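Arabinogalactan endo-1,4-beta-galactosidase (Ignisphaera aggregans, PDB 7OSK) probably hydrolyses internal beta-1,4-galactosidic linkages of galactan and arabinogalactan, through a calcium-binding family 53 glycoside hydrolase domain. Local coordinates at residues A[284-295]-A[344-352]. Sequence-based numbering, arbitrary orientation.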
loop_
_atom_site.group_PDB
_atom_site.type_symbol
_atom_site.label_atom_id
_atom_site.label_comp_id
_atom_site.label_asym_id
_atom_site.label_seq_id
_atom_site.Cartn_x
_atom_site.Cartn_y
_atom_site.Cartn_z
ATOM N N TYR A 284 -5.948 -13.808 17.086
ATOM C CA TYR A 284 -7.057 -13.150 16.400
ATOM C C TYR A 284 -7.654 -14.019 15.295
ATOM O O TYR A 284 -6.933 -14.740 14.601
ATOM C CB TYR A 284 -6.593 -11.820 15.802
ATOM C CG TYR A 284 -5.886 -10.919 16.785
ATOM C CD1 TYR A 284 -6.564 -10.372 17.864
ATOM C CD2 TYR A 284 -4.542 -10.607 16.627
ATOM C CE1 TYR A 284 -5.924 -9.547 18.764
ATOM C CE2 TYR A 284 -3.893 -9.780 17.523
ATOM C CZ TYR A 284 -4.590 -9.253 18.589
ATOM O OH TYR A 284 -3.957 -8.430 19.485
ATOM N N ASP A 285 -8.975 -13.942 15.144
ATOM C CA ASP A 285 -9.673 -14.587 14.037
ATOM C C ASP A 285 -9.956 -13.541 12.962
ATOM O O ASP A 285 -11.108 -13.207 12.679
ATOM C CB ASP A 285 -10.973 -15.253 14.510
ATOM C CG ASP A 285 -10.789 -16.723 14.871
ATOM O OD1 ASP A 285 -10.001 -17.424 14.198
ATOM O OD2 ASP A 285 -11.436 -17.176 15.840
ATOM N N LYS A 286 -8.882 -13.015 12.383
ATOM C CA LYS A 286 -8.977 -12.040 11.305
ATOM C C LYS A 286 -7.907 -12.314 10.259
ATOM O O LYS A 286 -6.970 -13.076 10.502
ATOM C CB LYS A 286 -8.839 -10.620 11.846
ATOM C CG LYS A 286 -9.995 -10.195 12.730
ATOM C CD LYS A 286 -9.811 -8.786 13.252
ATOM C CE LYS A 286 -10.969 -8.372 14.143
ATOM N NZ LYS A 286 -12.272 -8.421 13.429
ATOM N N LYS A 287 -8.052 -11.686 9.097
ATOM C CA LYS A 287 -7.143 -11.915 7.984
ATOM C C LYS A 287 -5.835 -11.151 8.150
ATOM O O LYS A 287 -5.776 -10.128 8.833
ATOM C CB LYS A 287 -7.813 -11.527 6.665
ATOM C CG LYS A 287 -9.042 -12.362 6.327
ATOM C CD LYS A 287 -8.696 -13.839 6.131
ATOM C CE LYS A 287 -9.943 -14.702 6.041
ATOM N NZ LYS A 287 -10.815 -14.328 4.894
ATOM N N ILE A 288 -4.790 -11.670 7.511
ATOM C CA ILE A 288 -3.446 -11.118 7.613
ATOM C C ILE A 288 -2.965 -10.667 6.240
ATOM O O ILE A 288 -2.923 -11.463 5.303
ATOM C CB ILE A 288 -2.456 -12.148 8.184
ATOM C CG1 ILE A 288 -3.071 -12.889 9.378
ATOM C CG2 ILE A 288 -1.145 -11.471 8.570
ATOM C CD1 ILE A 288 -3.464 -11.994 10.536
ATOM N N LEU A 289 -2.597 -9.393 6.134
ATOM C CA LEU A 289 -2.209 -8.798 4.859
ATOM C C LEU A 289 -0.902 -8.019 4.973
ATOM O O LEU A 289 -0.608 -7.433 6.013
ATOM C CB LEU A 289 -3.324 -7.875 4.354
ATOM C CG LEU A 289 -3.056 -7.075 3.076
ATOM C CD1 LEU A 289 -2.965 -7.997 1.871
ATOM C CD2 LEU A 289 -4.134 -6.023 2.871
ATOM N N VAL A 290 -0.118 -8.033 3.899
ATOM C CA VAL A 290 1.036 -7.146 3.773
ATOM C C VAL A 290 0.662 -5.998 2.835
ATOM O O VAL A 290 0.664 -6.156 1.612
ATOM C CB VAL A 290 2.282 -7.887 3.237
ATOM C CG1 VAL A 290 3.471 -6.938 3.137
ATOM C CG2 VAL A 290 2.621 -9.077 4.126
ATOM N N ALA A 291 0.342 -4.843 3.413
ATOM C CA ALA A 291 -0.124 -3.694 2.641
ATOM C C ALA A 291 1.014 -3.020 1.890
ATOM O O ALA A 291 0.810 -2.458 0.815
ATOM C CB ALA A 291 -0.808 -2.688 3.547
ATOM N N GLU A 292 2.208 -3.058 2.472
ATOM C CA GLU A 292 3.374 -2.448 1.847
ATOM C C GLU A 292 4.632 -3.262 2.103
ATOM O O GLU A 292 4.886 -3.709 3.219
ATOM C CB GLU A 292 3.574 -1.016 2.354
ATOM C CG GLU A 292 2.467 -0.049 1.955
ATOM C CD GLU A 292 2.758 1.386 2.374
ATOM O OE1 GLU A 292 3.881 1.654 2.859
ATOM O OE2 GLU A 292 1.863 2.245 2.215
ATOM N N THR A 293 5.416 -3.446 1.048
ATOM C CA THR A 293 6.712 -4.095 1.150
ATOM C C THR A 293 7.481 -3.843 -0.139
ATOM O O THR A 293 6.881 -3.638 -1.195
ATOM C CB THR A 293 6.583 -5.611 1.404
ATOM O OG1 THR A 293 7.883 -6.180 1.588
ATOM C CG2 THR A 293 5.888 -6.306 0.242
ATOM N N ALA A 294 8.806 -3.844 -0.053
ATOM C CA ALA A 294 9.632 -3.620 -1.230
ATOM C C ALA A 294 11.082 -3.975 -0.963
ATOM O O ALA A 294 11.496 -4.115 0.186
ATOM C CB ALA A 294 9.525 -2.175 -1.685
ATOM N N TYR A 295 11.849 -4.123 -2.036
ATOM C CA TYR A 295 13.285 -4.330 -1.925
ATOM C C TYR A 295 13.985 -3.793 -3.164
ATOM O O TYR A 295 13.339 -3.496 -4.170
ATOM C CB TYR A 295 13.615 -5.809 -1.734
ATOM C CG TYR A 295 14.892 -6.022 -0.962
ATOM C CD1 TYR A 295 14.924 -5.857 0.416
ATOM C CD2 TYR A 295 16.068 -6.373 -1.608
ATOM C CE1 TYR A 295 16.085 -6.041 1.129
ATOM C CE2 TYR A 295 17.240 -6.560 -0.901
ATOM C CZ TYR A 295 17.243 -6.392 0.470
ATOM O OH TYR A 295 18.400 -6.575 1.190
ATOM N N ASP A 344 -4.824 -20.386 6.577
ATOM C CA ASP A 344 -6.047 -19.980 5.888
ATOM C C ASP A 344 -6.404 -18.514 6.145
ATOM O O ASP A 344 -7.361 -17.992 5.570
ATOM C CB ASP A 344 -7.220 -20.878 6.304
ATOM C CG ASP A 344 -7.258 -21.140 7.800
ATOM O OD1 ASP A 344 -7.821 -20.306 8.542
ATOM O OD2 ASP A 344 -6.716 -22.181 8.231
ATOM N N LYS A 345 -5.637 -17.859 7.012
ATOM C CA LYS A 345 -5.818 -16.435 7.281
ATOM C C LYS A 345 -4.831 -15.596 6.476
ATOM O O LYS A 345 -4.901 -14.365 6.485
ATOM C CB LYS A 345 -5.659 -16.145 8.774
ATOM C CG LYS A 345 -6.926 -16.390 9.587
ATOM C CD LYS A 345 -6.653 -17.231 10.824
ATOM C CE LYS A 345 -7.426 -16.728 12.030
ATOM N NZ LYS A 345 -6.742 -17.119 13.292
ATOM N N ALA A 346 -3.906 -16.260 5.791
ATOM C CA ALA A 346 -2.990 -15.572 4.890
ATOM C C ALA A 346 -3.777 -15.014 3.715
ATOM O O ALA A 346 -4.450 -15.755 2.995
ATOM C CB ALA A 346 -1.894 -16.506 4.408
ATOM N N LEU A 347 -3.684 -13.703 3.527
ATOM C CA LEU A 347 -4.459 -13.005 2.509
ATOM C C LEU A 347 -3.582 -12.698 1.303
ATOM O O LEU A 347 -3.932 -13.025 0.168
ATOM C CB LEU A 347 -5.043 -11.722 3.093
ATOM C CG LEU A 347 -6.406 -11.245 2.603
ATOM C CD1 LEU A 347 -7.500 -12.270 2.874
ATOM C CD2 LEU A 347 -6.717 -9.931 3.294
ATOM N N GLY A 348 -2.438 -12.069 1.559
ATOM C CA GLY A 348 -1.459 -11.816 0.518
ATOM C C GLY A 348 -0.589 -10.605 0.761
ATOM O O GLY A 348 -0.354 -10.221 1.904
ATOM N N ILE A 349 -0.110 -10.008 -0.327
ATOM C CA ILE A 349 0.863 -8.929 -0.246
ATOM C C ILE A 349 0.632 -7.861 -1.317
ATOM O O ILE A 349 0.014 -8.125 -2.350
ATOM C CB ILE A 349 2.304 -9.477 -0.385
ATOM C CG1 ILE A 349 2.531 -10.065 -1.777
ATOM C CG2 ILE A 349 2.583 -10.557 0.655
ATOM C CD1 ILE A 349 3.591 -9.351 -2.564
ATOM N N PHE A 350 1.108 -6.649 -1.038
ATOM C CA PHE A 350 1.198 -5.596 -2.047
ATOM C C PHE A 350 2.618 -5.055 -2.100
ATOM O O PHE A 350 3.135 -4.558 -1.100
ATOM C CB PHE A 350 0.234 -4.447 -1.752
ATOM C CG PHE A 350 -1.215 -4.817 -1.853
ATOM C CD1 PHE A 350 -1.878 -4.746 -3.062
ATOM C CD2 PHE A 350 -1.920 -5.215 -0.731
ATOM C CE1 PHE A 350 -3.215 -5.075 -3.154
ATOM C CE2 PHE A 350 -3.254 -5.547 -0.817
ATOM C CZ PHE A 350 -3.902 -5.477 -2.030
ATOM N N TYR A 351 3.242 -5.140 -3.269
ATOM C CA TYR A 351 4.560 -4.562 -3.464
ATOM C C TYR A 351 4.425 -3.061 -3.690
ATOM O O TYR A 351 3.794 -2.631 -4.658
ATOM C CB TYR A 351 5.271 -5.221 -4.644
ATOM C CG TYR A 351 6.734 -4.881 -4.713
ATOM C CD1 TYR A 351 7.161 -3.706 -5.310
ATOM C CD2 TYR A 351 7.687 -5.726 -4.171
ATOM C CE1 TYR A 351 8.495 -3.386 -5.370
ATOM C CE2 TYR A 351 9.027 -5.416 -4.229
ATOM C CZ TYR A 351 9.427 -4.244 -4.828
ATOM O OH TYR A 351 10.764 -3.931 -4.883
ATOM N N TRP A 352 5.020 -2.268 -2.801
ATOM C CA TRP A 352 4.842 -0.817 -2.830
ATOM C C TRP A 352 5.885 -0.130 -3.707
ATOM O O TRP A 352 7.066 -0.475 -3.673
ATOM C CB TRP A 352 4.901 -0.241 -1.411
ATOM C CG TRP A 352 4.439 1.185 -1.336
ATOM C CD1 TRP A 352 3.155 1.625 -1.184
ATOM C CD2 TRP A 352 5.256 2.357 -1.417
ATOM N NE1 TRP A 352 3.123 2.999 -1.164
ATOM C CE2 TRP A 352 4.401 3.473 -1.305
ATOM C CE3 TRP A 352 6.627 2.573 -1.574
ATOM C CZ2 TRP A 352 4.872 4.781 -1.345
ATOM C CZ3 TRP A 352 7.094 3.872 -1.613
ATOM C CH2 TRP A 352 6.219 4.960 -1.498
#
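Tyr351 reaches from strand 346-352 across to residues 293-295, with CG anti to the backbone N (chi1 -168°). Its CB only skirts Thr293 O at 4.1 Å; CG and CD2 pass beneath that carbonyl oxygen, which sits over one ring face. Farther out CE2 meets Ala294 CA, and Ala294 CB lies over the ring in a CH-pi contact, its small methyl suiting this place. At the tip, OH accepts a nearly straight hydrogen bond (174°) from Tyr295 N at 3.1 Å, and Gln375 O and Gln327 NE2 also bond it. A phenylalanine here would probably leave Tyr295 N without its acceptor and cost the bonds to Gln375 and Gln327.

Behind the ring the strands run parallel, as the seventh and eighth of the TIM barrel. Val290 is held through both backbone N and O: N donates to Gly348 O at 3.0 Å and O accepts from Phe350 N at 2.7 Å. The backbone of Gly348 takes a conformation that only glycine adopts readily. Inside the barrel, Leu289 CD1 packs on Phe350 CE2 at 3.6 Å, while Val290 and Ile349 lie side by side facing helix 324-342.

Near the calcium-bearing end, Glu292 lies alongside Trp352, its carboxylate over the indole face with the planes 29° apart. Arg92, by a salt bridge, and Tyr263, by a hydrogen bond, fix its rotation, consistent with the strand-seven nucleophile of this clan.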